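Local structure of adenylyltransferase and sulfurtransferase uba4 (Chaetomium thermophilum, 6YUB) at residues Gln29-Asn34 / Val227-Met232; Gln120-Trp125 / Val146-Pro151; Gly162-Leu167 / Gly212-Ala217; Asn178-Pro183 / Asn245-Thr250. The protein probably activates a ubiquitin-like sulfur carrier protein with ATP and transfers sulfur to it, for tRNA wobble-uridine thiolation and molybdenum cofactor synthesis. All coordinates share one frame; numbering follows the deposited sequence.

Overall arrangement
All four contacts lie in the ThiF-family adenylyltransferase part of the protein, a Rossmann-like domain with a mixed sheet. Contacts 1 and 3 both use helix 208-228, with centres 20 Å apart. Contact 1 touches contact 2 where His231 CB packs on Pro151 CG at 3.8 Å. It touches contact 4 through Leu230 and Leu246. Contacts 3 and 4 meet most widely, for instance Val166 O against Pro249 CB at 3.3 Å. Contact 4 adjoins the zinc site: the side chain of Pro183 is about 6 Å from the ion. Contact 3 is close to the predicted ATP site: Gly162 lies about 8 Å from the side chain of Asp133, and the side chain of Met214 about 9 Å from Gly44.

Contact 1: residues Gln29-Asn34 / Val227-Met232; sequences QLRLMN and VSQLHM
Arg31 and Leu32 of helix 25-33 meet Val227 and Gln229 near the C-terminal end of helix 208-228. Both helices belong to the Rossmann-like ThiF domain. Here an arginine of one helix binds a backbone carbonyl near the C-terminal end of another. Earlier in the first segment, Gln29 turns to other partners, bonding to Gln18 and Ala56. Arg31 does most of the work. Its CG lies beside the backbone N, and the chain then runs extended to NE. Arg31 NH1 donates to Val227 O at 2.7 Å with an N-H...O angle of 154°. The oxygen lies nearly in the guanidinium plane, at its edge. One face of the same group is covered by the amide of Gln229. The two planes are stacked only 17° apart, while the side chains as a whole cross at about a right angle. Gln229 OE1 is 3.2 Å from Arg31 NH2, toward the rim of the group. It sits over the plane, and the angle is poor for a hydrogen bond. Gln229 leaves the helical conformation with positive phi and opens a type I turn, closed by Met232 N to Gln229 O. An alanine at Arg31 would probably leave Val227 O without this donor and the Gln229 amide without its stacking partner. Leu32 follows with a purely apolar touch. Its backbone also bonds to Gly59. The CB of Val227 points away from helix 25-33, but one methyl still reaches it: Val227 CG2 lies 3.8 Å from Leu32 CD2.

Contact 2: residues Gln120-Trp125 / Val146-Pro151; sequences QIIKPW and VLLGKP
Lys150 reaches across to the turn after helix 118-122 and places its ammonium between two backbone carbonyls, those of Lys123 and Trp125. Its chain bends at chi2 (-81°), which brings Lys150 CD to 3.2 Å from Trp125 O. It passes Ile122 in the opposite direction, with Lys150 CG 4.1 Å from Ile122 CG2. Lys150 NZ then donates to Trp125 O at 2.6 Å, tilted 24° from that carbonyl plane. Lys150 NZ also donates to Lys123 O, at a modelled 2.5 Å, short enough that the exact value is doubtful. There it stands well above the carbonyl plane, 45° out of it. Both acceptors belong to a type I turn from Ile122 to Trp125, closed by Trp125 N to Ile122 O, which probably helps bring them together. Leu148 packs beside this. Its CD1 lies 4.0 Å from Lys123 CA and also touches Ile122 CG2, the leucine and isoleucine side chains meeting at a slant. Gly149, with positive phi, forms a Schellman motif after helix 135-148 and turns the chain toward strand 152-158. That helix links the adjacent parallel strands 127-130 and 152-158, a beta-alpha-beta crossover of the Rossmann type. The contact thus joins the loop leading into one strand to the loop leading into the next. Trp125 NE1 bonds separately to Tyr109 OH. Two carbonyls on one ammonium would favour the charged form of Lys150, and their partial negative charge probably offsets the cost of its partial burial.

Contact 3: residues Gly162-Leu167 / Gly212-Ala217; sequences GQLIVL and GMMGVA
Met214 of helix 208-228 lies against the strand residues Gly162, Gln163 and Leu164, and Ala217 adds a second touch one turn later. The strand and helix segments run nearly parallel, 11° apart, with their axes 8.3 Å from each other at closest approach. This is a helix packed on the sheet of the ThiF domain. The first kind of interaction is apolar packing of side chains. Leu164 CD1 rests on Ala217 CB at 3.8 Å. Leu164 CB and Met214 CE are 3.2 Å apart, tighter than normal carbon contact, so the fine placement of that methyl is doubtful. The second kind is side chain against strand backbone. The methionine chain is bent at both chi2 and chi3. Its sulfur lies over the peptide following Gly162, with Met214 SD 4.0 Å from Gly162 C. As modelled, Met214 CE comes 3.2 Å from Gln163 O. Third, the close fit relies on a missing side chain. A beta carbon on Gly162 would fall 2.7 Å from Met214 CG, so glycine leaves the methionine its room. An alanine at Met214 would probably open a gap over the Gly162-Gln163 peptide, where CG and SD now lie. Strand 161-167 lies between strands 152-158 and 250-255, antiparallel to both. Leu164 and Val166 also meet Gln218 and Glu221 farther along helix 208-228. Met214 touches Leu45, next to the predicted ATP-binding Gly44. Val216 faces helix 46-56, and the other protein chain of the assembly packs on Leu164 and Ala217.

Contact 4: residues Asn178-Pro183 / Asn245-Thr250; sequences NKKAAP and NLVQPT
Val247 and Pro183 carry this contact between two loops beside the zinc site, with Lys180 at its margin. Val247 gives up the most surface. Its CG1, anti to the backbone N, lies 4.0 Å from Lys180 CB and 3.8 Å from Ala181 O. Only the base of the lysine takes part, because the rest of its chain leads away. The carbonyl of Val247 serves as well. The CA-H of Ala182 points straight at it, with Ala182 CA 3.5 Å from Val247 O and an angle of 179° at the hydrogen. Pro183 CD approaches the same oxygen at 3.3 Å. The ring of Pro183 meets that of Pro249 tip to tip. Pro183 CD and Pro249 CD are 3.4 Å apart, closer than usual for carbon, and the two CG atoms are 3.7 Å apart. Ala182 CB adds a touch on Leu246 O. Pro183 leads directly into Cys184, which binds the zinc ion with Cys187, Cys279 and Cys282. The contact therefore sets the loop before strand 250-255 against the approach to the metal site. Backbone bonds tie Ala181 to Arg275 and Pro183 to Asn168. Across the two loops the interactions are carbon packing and one C-H...O contact, from Ala182 CA. The fit probably depends mainly on the shapes of two proline rings and a branched valine, with perhaps some weak electrostatic help at Val247 O.

Contact 1: residues Gln29-Asn34 / Val227-Met232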
loop_
_atom_site.group_PDB
_atom_site.type_symbol
_atom_site.label_atom_id
_atom_site.label_comp_id
_atom_site.label_asym_id
_atom_site.label_seq_id
_atom_site.Cartn_x
_atom_site.Cartn_y
_atom_site.Cartn_z
ATOM N N GLN B 29 -8.985 19.202 -15.165
ATOM C CA GLN B 29 -8.129 20.099 -14.401
ATOM C C GLN B 29 -8.925 21.251 -13.804
ATOM O O GLN B 29 -8.714 21.623 -12.644
ATOM C CB GLN B 29 -7.005 20.632 -15.292
ATOM C CG GLN B 29 -5.945 21.394 -14.525
ATOM C CD GLN B 29 -5.251 20.527 -13.495
ATOM O OE1 GLN B 29 -4.813 19.419 -13.796
ATOM N NE2 GLN B 29 -5.162 21.022 -12.265
ATOM N N LEU B 30 -9.833 21.845 -14.582
ATOM C CA LEU B 30 -10.661 22.922 -14.053
ATOM C C LEU B 30 -11.518 22.447 -12.887
ATOM O O LEU B 30 -11.783 23.220 -11.959
ATOM C CB LEU B 30 -11.551 23.497 -15.154
ATOM C CG LEU B 30 -10.848 24.329 -16.226
ATOM C CD1 LEU B 30 -11.801 24.636 -17.371
ATOM C CD2 LEU B 30 -10.290 25.617 -15.631
ATOM N N ARG B 31 -11.958 21.186 -12.916
ATOM C CA ARG B 31 -12.758 20.654 -11.820
ATOM C C ARG B 31 -11.942 20.563 -10.537
ATOM O O ARG B 31 -12.470 20.778 -9.437
ATOM C CB ARG B 31 -13.329 19.291 -12.193
ATOM C CG ARG B 31 -14.549 19.386 -13.089
ATOM C CD ARG B 31 -14.941 18.036 -13.664
ATOM N NE ARG B 31 -16.014 18.171 -14.645
ATOM C CZ ARG B 31 -16.557 17.157 -15.314
ATOM N NH1 ARG B 31 -16.128 15.920 -15.113
ATOM N NH2 ARG B 31 -17.529 17.386 -16.185
ATOM N N LEU B 32 -10.654 20.225 -10.648
ATOM C CA LEU B 32 -9.790 20.275 -9.472
ATOM C C LEU B 32 -9.617 21.713 -8.987
ATOM O O LEU B 32 -9.757 22.002 -7.792
ATOM C CB LEU B 32 -8.433 19.651 -9.789
ATOM C CG LEU B 32 -8.425 18.168 -10.135
ATOM C CD1 LEU B 32 -7.025 17.735 -10.562
ATOM C CD2 LEU B 32 -8.926 17.330 -8.961
ATOM N N MET B 33 -9.339 22.632 -9.909
ATOM C CA MET B 33 -9.042 24.013 -9.539
ATOM C C MET B 33 -10.264 24.751 -9.008
ATOM O O MET B 33 -10.108 25.722 -8.267
ATOM C CB MET B 33 -8.471 24.760 -10.744
ATOM C CG MET B 33 -7.160 24.188 -11.249
ATOM S SD MET B 33 -6.708 24.810 -12.883
ATOM C CE MET B 33 -6.745 26.578 -12.605
ATOM N N ASN B 34 -11.468 24.321 -9.373
ATOM C CA ASN B 34 -12.692 24.908 -8.841
ATOM C C ASN B 34 -13.205 24.178 -7.611
ATOM O O ASN B 34 -14.269 24.536 -7.098
ATOM C CB ASN B 34 -13.777 24.919 -9.927
ATOM C CG ASN B 34 -13.494 25.939 -11.015
ATOM O OD1 ASN B 34 -13.046 27.052 -10.736
ATOM N ND2 ASN B 34 -13.748 25.561 -12.265
ATOM N N VAL B 227 -12.852 14.885 -10.436
ATOM C CA VAL B 227 -12.619 14.876 -11.877
ATOM C C VAL B 227 -13.791 14.236 -12.613
ATOM O O VAL B 227 -14.247 14.747 -13.644
ATOM C CB VAL B 227 -11.291 14.163 -12.192
ATOM C CG1 VAL B 227 -11.230 13.772 -13.665
ATOM C CG2 VAL B 227 -10.119 15.057 -11.821
ATOM N N SER B 228 -14.297 13.115 -12.105
ATOM C CA SER B 228 -15.421 12.427 -12.723
ATOM C C SER B 228 -16.763 12.809 -12.111
ATOM O O SER B 228 -17.785 12.231 -12.488
ATOM C CB SER B 228 -15.226 10.908 -12.625
ATOM O OG SER B 228 -13.975 10.516 -13.155
ATOM N N GLN B 229 -16.784 13.763 -11.182
ATOM C CA GLN B 229 -18.028 14.212 -10.558
ATOM C C GLN B 229 -18.801 13.039 -9.960
ATOM O O GLN B 229 -20.021 12.926 -10.107
ATOM C CB GLN B 229 -18.898 14.971 -11.562
ATOM C CG GLN B 229 -18.225 16.177 -12.178
ATOM C CD GLN B 229 -19.189 17.034 -12.977
ATOM O OE1 GLN B 229 -19.741 16.599 -13.987
ATOM N NE2 GLN B 229 -19.399 18.261 -12.519
ATOM N N LEU B 230 -18.077 12.150 -9.274
ATOM C CA LEU B 230 -18.706 10.984 -8.671
ATOM C C LEU B 230 -19.642 11.361 -7.526
ATOM O O LEU B 230 -20.478 10.542 -7.134
ATOM C CB LEU B 230 -17.633 10.018 -8.172
ATOM C CG LEU B 230 -16.581 9.608 -9.202
ATOM C CD1 LEU B 230 -15.547 8.686 -8.571
ATOM C CD2 LEU B 230 -17.229 8.946 -10.413
ATOM N N HIS B 231 -19.520 12.575 -6.988
ATOM C CA HIS B 231 -20.407 13.057 -5.941
ATOM C C HIS B 231 -21.649 13.749 -6.491
ATOM O O HIS B 231 -22.433 14.296 -5.710
ATOM C CB HIS B 231 -19.655 14.007 -4.997
ATOM C CG HIS B 231 -19.095 15.231 -5.660
ATOM N ND1 HIS B 231 -18.637 15.241 -6.961
ATOM C CD2 HIS B 231 -18.904 16.487 -5.190
ATOM C CE1 HIS B 231 -18.194 16.447 -7.266
ATOM N NE2 HIS B 231 -18.347 17.222 -6.208
ATOM N N MET B 232 -21.853 13.736 -7.825
ATOM C CA MET B 232 -23.067 14.306 -8.395
ATOM C C MET B 232 -24.117 13.216 -8.602
ATOM O O MET B 232 -23.776 12.053 -8.842
ATOM C CB MET B 232 -22.764 14.980 -9.728
ATOM C CG MET B 232 -21.827 16.181 -9.630
ATOM S SD MET B 232 -22.482 17.525 -8.616
ATOM C CE MET B 232 -21.418 17.414 -7.178
#

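Contact 2: residues Gln120-Trp125 / Val146-Pro151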
loop_
_atom_site.group_PDB
_atom_site.type_symbol
_atom_site.label_atom_id
_atom_site.label_comp_id
_atom_site.label_asym_id
_atom_site.label_seq_id
_atom_site.Cartn_x
_atom_site.Cartn_y
_atom_site.Cartn_z
ATOM N N GLN B 120 -19.672 24.044 11.470
ATOM C CA GLN B 120 -19.090 25.285 10.969
ATOM C C GLN B 120 -17.900 25.003 10.060
ATOM O O GLN B 120 -17.741 25.647 9.017
ATOM C CB GLN B 120 -18.657 26.177 12.130
ATOM C CG GLN B 120 -19.765 26.544 13.085
ATOM C CD GLN B 120 -19.231 27.016 14.424
ATOM O OE1 GLN B 120 -19.523 26.421 15.463
ATOM N NE2 GLN B 120 -18.447 28.097 14.408
ATOM N N ILE B 121 -17.050 24.047 10.445
ATOM C CA ILE B 121 -15.839 23.766 9.692
ATOM C C ILE B 121 -16.168 23.081 8.374
ATOM O O ILE B 121 -15.596 23.415 7.330
ATOM C CB ILE B 121 -14.877 22.916 10.545
ATOM C CG1 ILE B 121 -14.325 23.753 11.701
ATOM C CG2 ILE B 121 -13.763 22.345 9.681
ATOM C CD1 ILE B 121 -13.446 22.982 12.671
ATOM N N ILE B 122 -17.101 22.123 8.397
ATOM C CA ILE B 122 -17.317 21.249 7.257
ATOM C C ILE B 122 -18.187 21.896 6.189
ATOM O O ILE B 122 -17.995 21.639 4.994
ATOM C CB ILE B 122 -17.933 19.919 7.752
ATOM C CG1 ILE B 122 -16.858 19.066 8.430
ATOM C CG2 ILE B 122 -18.606 19.182 6.617
ATOM C CD1 ILE B 122 -17.402 17.869 9.189
ATOM N N LYS B 123 -19.136 22.738 6.581
ATOM C CA LYS B 123 -20.165 23.194 5.654
ATOM C C LYS B 123 -19.631 23.787 4.355
ATOM O O LYS B 123 -20.239 23.532 3.303
ATOM C CB LYS B 123 -21.063 24.223 6.365
ATOM C CG LYS B 123 -22.436 24.406 5.730
ATOM C CD LYS B 123 -23.179 25.622 6.289
ATOM C CE LYS B 123 -23.161 25.650 7.812
ATOM N NZ LYS B 123 -24.078 26.685 8.370
ATOM N N PRO B 124 -18.557 24.582 4.342
ATOM C CA PRO B 124 -18.153 25.252 3.098
ATOM C C PRO B 124 -17.458 24.369 2.068
ATOM O O PRO B 124 -17.116 24.875 0.993
ATOM C CB PRO B 124 -17.188 26.352 3.590
ATOM C CG PRO B 124 -17.425 26.474 5.068
ATOM C CD PRO B 124 -17.826 25.100 5.514
ATOM N N TRP B 125 -17.239 23.086 2.335
ATOM C CA TRP B 125 -16.336 22.278 1.524
ATOM C C TRP B 125 -17.078 21.231 0.707
ATOM O O TRP B 125 -18.157 20.767 1.080
ATOM C CB TRP B 125 -15.282 21.612 2.423
ATOM C CG TRP B 125 -14.542 22.629 3.242
ATOM C CD1 TRP B 125 -14.843 23.041 4.507
ATOM C CD2 TRP B 125 -13.393 23.384 2.837
ATOM N NE1 TRP B 125 -13.953 24.001 4.917
ATOM C CE2 TRP B 125 -13.050 24.228 3.912
ATOM C CE3 TRP B 125 -12.614 23.421 1.674
ATOM C CZ2 TRP B 125 -11.964 25.102 3.861
ATOM C CZ3 TRP B 125 -11.543 24.291 1.621
ATOM C CH2 TRP B 125 -11.224 25.122 2.714
ATOM N N VAL B 146 -23.297 13.237 6.756
ATOM C CA VAL B 146 -24.638 12.793 6.400
ATOM C C VAL B 146 -25.623 13.947 6.491
ATOM O O VAL B 146 -26.453 14.146 5.593
ATOM C CB VAL B 146 -25.057 11.612 7.298
ATOM C CG1 VAL B 146 -26.567 11.433 7.267
ATOM C CG2 VAL B 146 -24.346 10.341 6.856
ATOM N N LEU B 147 -25.546 14.734 7.568
ATOM C CA LEU B 147 -26.532 15.782 7.777
ATOM C C LEU B 147 -26.346 16.942 6.808
ATOM O O LEU B 147 -27.333 17.567 6.399
ATOM C CB LEU B 147 -26.467 16.284 9.219
ATOM C CG LEU B 147 -26.872 15.293 10.309
ATOM C CD1 LEU B 147 -26.693 15.917 11.686
ATOM C CD2 LEU B 147 -28.306 14.824 10.117
ATOM N N LEU B 148 -25.103 17.245 6.424
ATOM C CA LEU B 148 -24.827 18.346 5.515
ATOM C C LEU B 148 -24.644 17.891 4.073
ATOM O O LEU B 148 -24.283 18.706 3.217
ATOM C CB LEU B 148 -23.588 19.120 5.984
ATOM C CG LEU B 148 -23.722 19.845 7.327
ATOM C CD1 LEU B 148 -22.414 20.523 7.703
ATOM C CD2 LEU B 148 -24.864 20.858 7.292
ATOM N N GLY B 149 -24.876 16.615 3.783
ATOM C CA GLY B 149 -24.799 16.123 2.420
ATOM C C GLY B 149 -23.427 16.244 1.789
ATOM O O GLY B 149 -23.277 16.884 0.746
ATOM N N LYS B 150 -22.421 15.621 2.403
ATOM C CA LYS B 150 -21.057 15.693 1.916
ATOM C C LYS B 150 -20.506 14.296 1.658
ATOM O O LYS B 150 -20.789 13.372 2.428
ATOM C CB LYS B 150 -20.141 16.407 2.932
ATOM C CG LYS B 150 -20.637 17.767 3.375
ATOM C CD LYS B 150 -20.305 18.842 2.354
ATOM C CE LYS B 150 -21.146 20.090 2.585
ATOM N NZ LYS B 150 -20.494 21.322 2.072
ATOM N N PRO B 151 -19.731 14.107 0.590
ATOM C CA PRO B 151 -18.992 12.848 0.432
ATOM C C PRO B 151 -17.777 12.825 1.345
ATOM O O PRO B 151 -17.072 13.829 1.503
ATOM C CB PRO B 151 -18.587 12.857 -1.048
ATOM C CG PRO B 151 -18.439 14.307 -1.373
ATOM C CD PRO B 151 -19.475 15.042 -0.528
#

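Contact 3: residues Gly162-Leu167 / Gly212-Ala217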
loop_
_atom_site.group_PDB
_atom_site.type_symbol
_atom_site.label_atom_id
_atom_site.label_comp_id
_atom_site.label_asym_id
_atom_site.label_seq_id
_atom_site.Cartn_x
_atom_site.Cartn_y
_atom_site.Cartn_z
ATOM N N GLY B 162 -3.920 -0.533 7.913
ATOM C CA GLY B 162 -4.618 0.695 7.621
ATOM C C GLY B 162 -5.906 0.397 6.879
ATOM O O GLY B 162 -6.111 -0.700 6.363
ATOM N N GLN B 163 -6.779 1.400 6.831
ATOM C CA GLN B 163 -8.091 1.234 6.225
ATOM C C GLN B 163 -8.474 2.485 5.453
ATOM O O GLN B 163 -8.004 3.583 5.749
ATOM C CB GLN B 163 -9.162 0.938 7.286
ATOM C CG GLN B 163 -8.876 -0.296 8.121
ATOM C CD GLN B 163 -10.017 -0.644 9.056
ATOM O OE1 GLN B 163 -10.043 -1.722 9.651
ATOM N NE2 GLN B 163 -10.966 0.273 9.196
ATOM N N LEU B 164 -9.343 2.305 4.462
ATOM C CA LEU B 164 -9.839 3.412 3.657
ATOM C C LEU B 164 -11.203 3.048 3.097
ATOM O O LEU B 164 -11.436 1.898 2.712
ATOM C CB LEU B 164 -8.873 3.748 2.516
ATOM C CG LEU B 164 -9.356 4.779 1.497
ATOM C CD1 LEU B 164 -8.272 5.813 1.240
ATOM C CD2 LEU B 164 -9.743 4.090 0.204
ATOM N N ILE B 165 -12.104 4.027 3.060
ATOM C CA ILE B 165 -13.439 3.807 2.520
ATOM C C ILE B 165 -14.035 5.151 2.128
ATOM O O ILE B 165 -13.833 6.159 2.808
ATOM C CB ILE B 165 -14.339 3.060 3.533
ATOM C CG1 ILE B 165 -15.671 2.690 2.880
ATOM C CG2 ILE B 165 -14.572 3.913 4.775
ATOM C CD1 ILE B 165 -16.390 1.557 3.575
ATOM N N VAL B 166 -14.779 5.150 1.025
ATOM C CA VAL B 166 -15.526 6.312 0.558
ATOM C C VAL B 166 -16.976 6.144 0.990
ATOM O O VAL B 166 -17.598 5.096 0.736
ATOM C CB VAL B 166 -15.418 6.470 -0.966
ATOM C CG1 VAL B 166 -16.169 7.708 -1.440
ATOM C CG2 VAL B 166 -13.959 6.535 -1.387
ATOM N N LEU B 167 -17.517 7.169 1.648
ATOM C CA LEU B 167 -18.834 7.091 2.263
ATOM C C LEU B 167 -19.719 8.219 1.755
ATOM O O LEU B 167 -19.240 9.301 1.396
ATOM C CB LEU B 167 -18.733 7.162 3.797
ATOM C CG LEU B 167 -17.875 6.087 4.464
ATOM C CD1 LEU B 167 -17.474 6.508 5.873
ATOM C CD2 LEU B 167 -18.619 4.758 4.491
ATOM N N GLY B 212 1.232 6.329 5.407
ATOM C CA GLY B 212 1.530 7.063 4.191
ATOM C C GLY B 212 0.762 6.545 2.990
ATOM O O GLY B 212 0.275 7.325 2.169
ATOM N N MET B 213 0.639 5.219 2.873
ATOM C CA MET B 213 -0.068 4.641 1.736
ATOM C C MET B 213 -1.555 4.966 1.782
ATOM O O MET B 213 -2.165 5.250 0.745
ATOM C CB MET B 213 0.148 3.126 1.694
ATOM C CG MET B 213 1.323 2.712 0.814
ATOM S SD MET B 213 1.560 0.935 0.660
ATOM C CE MET B 213 2.748 0.627 1.966
ATOM N N MET B 214 -2.160 4.926 2.973
ATOM C CA MET B 214 -3.572 5.270 3.084
ATOM C C MET B 214 -3.798 6.736 2.733
ATOM O O MET B 214 -4.770 7.080 2.051
ATOM C CB MET B 214 -4.082 4.975 4.491
ATOM C CG MET B 214 -3.843 3.551 4.970
ATOM S SD MET B 214 -4.293 2.270 3.782
ATOM C CE MET B 214 -5.994 2.654 3.449
ATOM N N GLY B 215 -2.901 7.618 3.183
ATOM C CA GLY B 215 -3.049 9.030 2.869
ATOM C C GLY B 215 -2.977 9.304 1.379
ATOM O O GLY B 215 -3.805 10.034 0.827
ATOM N N VAL B 216 -1.977 8.729 0.709
ATOM C CA VAL B 216 -1.893 8.867 -0.741
ATOM C C VAL B 216 -3.159 8.334 -1.393
ATOM O O VAL B 216 -3.726 8.964 -2.294
ATOM C CB VAL B 216 -0.634 8.157 -1.275
ATOM C CG1 VAL B 216 -0.664 8.087 -2.797
ATOM C CG2 VAL B 216 0.621 8.872 -0.797
ATOM N N ALA B 217 -3.639 7.174 -0.936
ATOM C CA ALA B 217 -4.879 6.619 -1.466
ATOM C C ALA B 217 -6.050 7.575 -1.261
ATOM O O ALA B 217 -6.910 7.709 -2.139
ATOM C CB ALA B 217 -5.169 5.271 -0.804
#

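Contact 4: residues Asn178-Pro183 / Asn245-Thr250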
loop_
_atom_site.group_PDB
_atom_site.type_symbol
_atom_site.label_atom_id
_atom_site.label_comp_id
_atom_site.label_asym_id
_atom_site.label_seq_id
_atom_site.Cartn_x
_atom_site.Cartn_y
_atom_site.Cartn_z
ATOM N N ASN B 178 -35.918 4.809 0.064
ATOM C CA ASN B 178 -36.706 4.262 -1.030
ATOM C C ASN B 178 -35.917 4.191 -2.335
ATOM O O ASN B 178 -36.518 4.108 -3.414
ATOM C CB ASN B 178 -37.984 5.083 -1.228
ATOM C CG ASN B 178 -37.705 6.505 -1.664
ATOM O OD1 ASN B 178 -36.666 7.076 -1.335
ATOM N ND2 ASN B 178 -38.640 7.088 -2.405
ATOM N N LYS B 179 -34.590 4.218 -2.255
ATOM C CA LYS B 179 -33.728 4.122 -3.425
ATOM C C LYS B 179 -32.359 3.657 -2.951
ATOM O O LYS B 179 -32.054 3.682 -1.756
ATOM C CB LYS B 179 -33.630 5.457 -4.168
ATOM C CG LYS B 179 -33.209 6.623 -3.281
ATOM C CD LYS B 179 -32.346 7.638 -4.026
ATOM C CE LYS B 179 -33.155 8.466 -5.009
ATOM N NZ LYS B 179 -32.345 9.587 -5.578
ATOM N N LYS B 180 -31.533 3.230 -3.902
ATOM C CA LYS B 180 -30.168 2.841 -3.576
ATOM C C LYS B 180 -29.386 4.061 -3.096
ATOM O O LYS B 180 -29.437 5.129 -3.714
ATOM C CB LYS B 180 -29.485 2.215 -4.788
ATOM C CG LYS B 180 -30.039 0.857 -5.190
ATOM C CD LYS B 180 -28.962 0.017 -5.870
ATOM C CE LYS B 180 -29.563 -1.002 -6.825
ATOM N NZ LYS B 180 -30.090 -0.349 -8.057
ATOM N N ALA B 181 -28.667 3.904 -1.987
ATOM C CA ALA B 181 -27.931 5.010 -1.400
ATOM C C ALA B 181 -26.650 4.485 -0.770
ATOM O O ALA B 181 -26.603 3.350 -0.283
ATOM C CB ALA B 181 -28.770 5.753 -0.350
ATOM N N ALA B 182 -25.617 5.328 -0.776
ATOM C CA ALA B 182 -24.338 4.946 -0.208
ATOM C C ALA B 182 -24.424 4.907 1.316
ATOM O O ALA B 182 -25.228 5.622 1.927
ATOM C CB ALA B 182 -23.251 5.925 -0.644
ATOM N N PRO B 183 -23.601 4.086 1.959
ATOM C CA PRO B 183 -23.642 3.999 3.421
ATOM C C PRO B 183 -22.909 5.152 4.085
ATOM O O PRO B 183 -22.120 5.873 3.468
ATOM C CB PRO B 183 -22.933 2.671 3.710
ATOM C CG PRO B 183 -21.935 2.553 2.597
ATOM C CD PRO B 183 -22.588 3.184 1.376
ATOM N N ASN B 245 -18.448 1.619 -7.754
ATOM C CA ASN B 245 -18.140 1.237 -6.377
ATOM C C ASN B 245 -18.457 2.372 -5.398
ATOM O O ASN B 245 -17.672 2.700 -4.510
ATOM C CB ASN B 245 -16.672 0.814 -6.252
ATOM C CG ASN B 245 -16.297 -0.283 -7.217
ATOM O OD1 ASN B 245 -15.463 -0.087 -8.110
ATOM N ND2 ASN B 245 -16.906 -1.451 -7.049
ATOM N N LEU B 246 -19.635 2.971 -5.574
ATOM C CA LEU B 246 -20.067 4.094 -4.751
ATOM C C LEU B 246 -21.218 3.718 -3.823
ATOM O O LEU B 246 -21.106 3.872 -2.601
ATOM C CB LEU B 246 -20.467 5.272 -5.651
ATOM C CG LEU B 246 -19.330 5.933 -6.435
ATOM C CD1 LEU B 246 -19.871 7.034 -7.340
ATOM C CD2 LEU B 246 -18.271 6.485 -5.501
ATOM N N VAL B 247 -22.330 3.229 -4.370
ATOM C CA VAL B 247 -23.472 2.872 -3.529
ATOM C C VAL B 247 -23.104 1.736 -2.585
ATOM O O VAL B 247 -23.522 1.717 -1.418
ATOM C CB VAL B 247 -24.689 2.518 -4.402
ATOM C CG1 VAL B 247 -25.737 1.777 -3.583
ATOM C CG2 VAL B 247 -25.282 3.783 -5.008
ATOM N N GLN B 248 -22.323 0.768 -3.071
ATOM C CA GLN B 248 -21.779 -0.315 -2.251
ATOM C C GLN B 248 -20.263 -0.197 -2.319
ATOM O O GLN B 248 -19.620 -0.825 -3.174
ATOM C CB GLN B 248 -22.261 -1.681 -2.732
ATOM C CG GLN B 248 -23.714 -1.961 -2.408
ATOM C CD GLN B 248 -24.118 -3.394 -2.707
ATOM O OE1 GLN B 248 -23.635 -4.333 -2.072
ATOM N NE2 GLN B 248 -25.001 -3.567 -3.682
ATOM N N PRO B 249 -19.650 0.599 -1.448
ATOM C CA PRO B 249 -18.213 0.866 -1.567
ATOM C C PRO B 249 -17.378 -0.283 -1.018
ATOM O O PRO B 249 -17.864 -1.185 -0.338
ATOM C CB PRO B 249 -18.022 2.140 -0.732
ATOM C CG PRO B 249 -19.084 2.030 0.339
ATOM C CD PRO B 249 -20.262 1.318 -0.308
ATOM N N THR B 250 -16.088 -0.222 -1.329
ATOM C CA THR B 250 -15.119 -1.204 -0.869
ATOM C C THR B 250 -14.418 -0.692 0.380
ATOM O O THR B 250 -14.043 0.482 0.457
ATOM C CB THR B 250 -14.086 -1.495 -1.961
ATOM O OG1 THR B 250 -14.733 -2.089 -3.094
ATOM C CG2 THR B 250 -13.003 -2.429 -1.447
#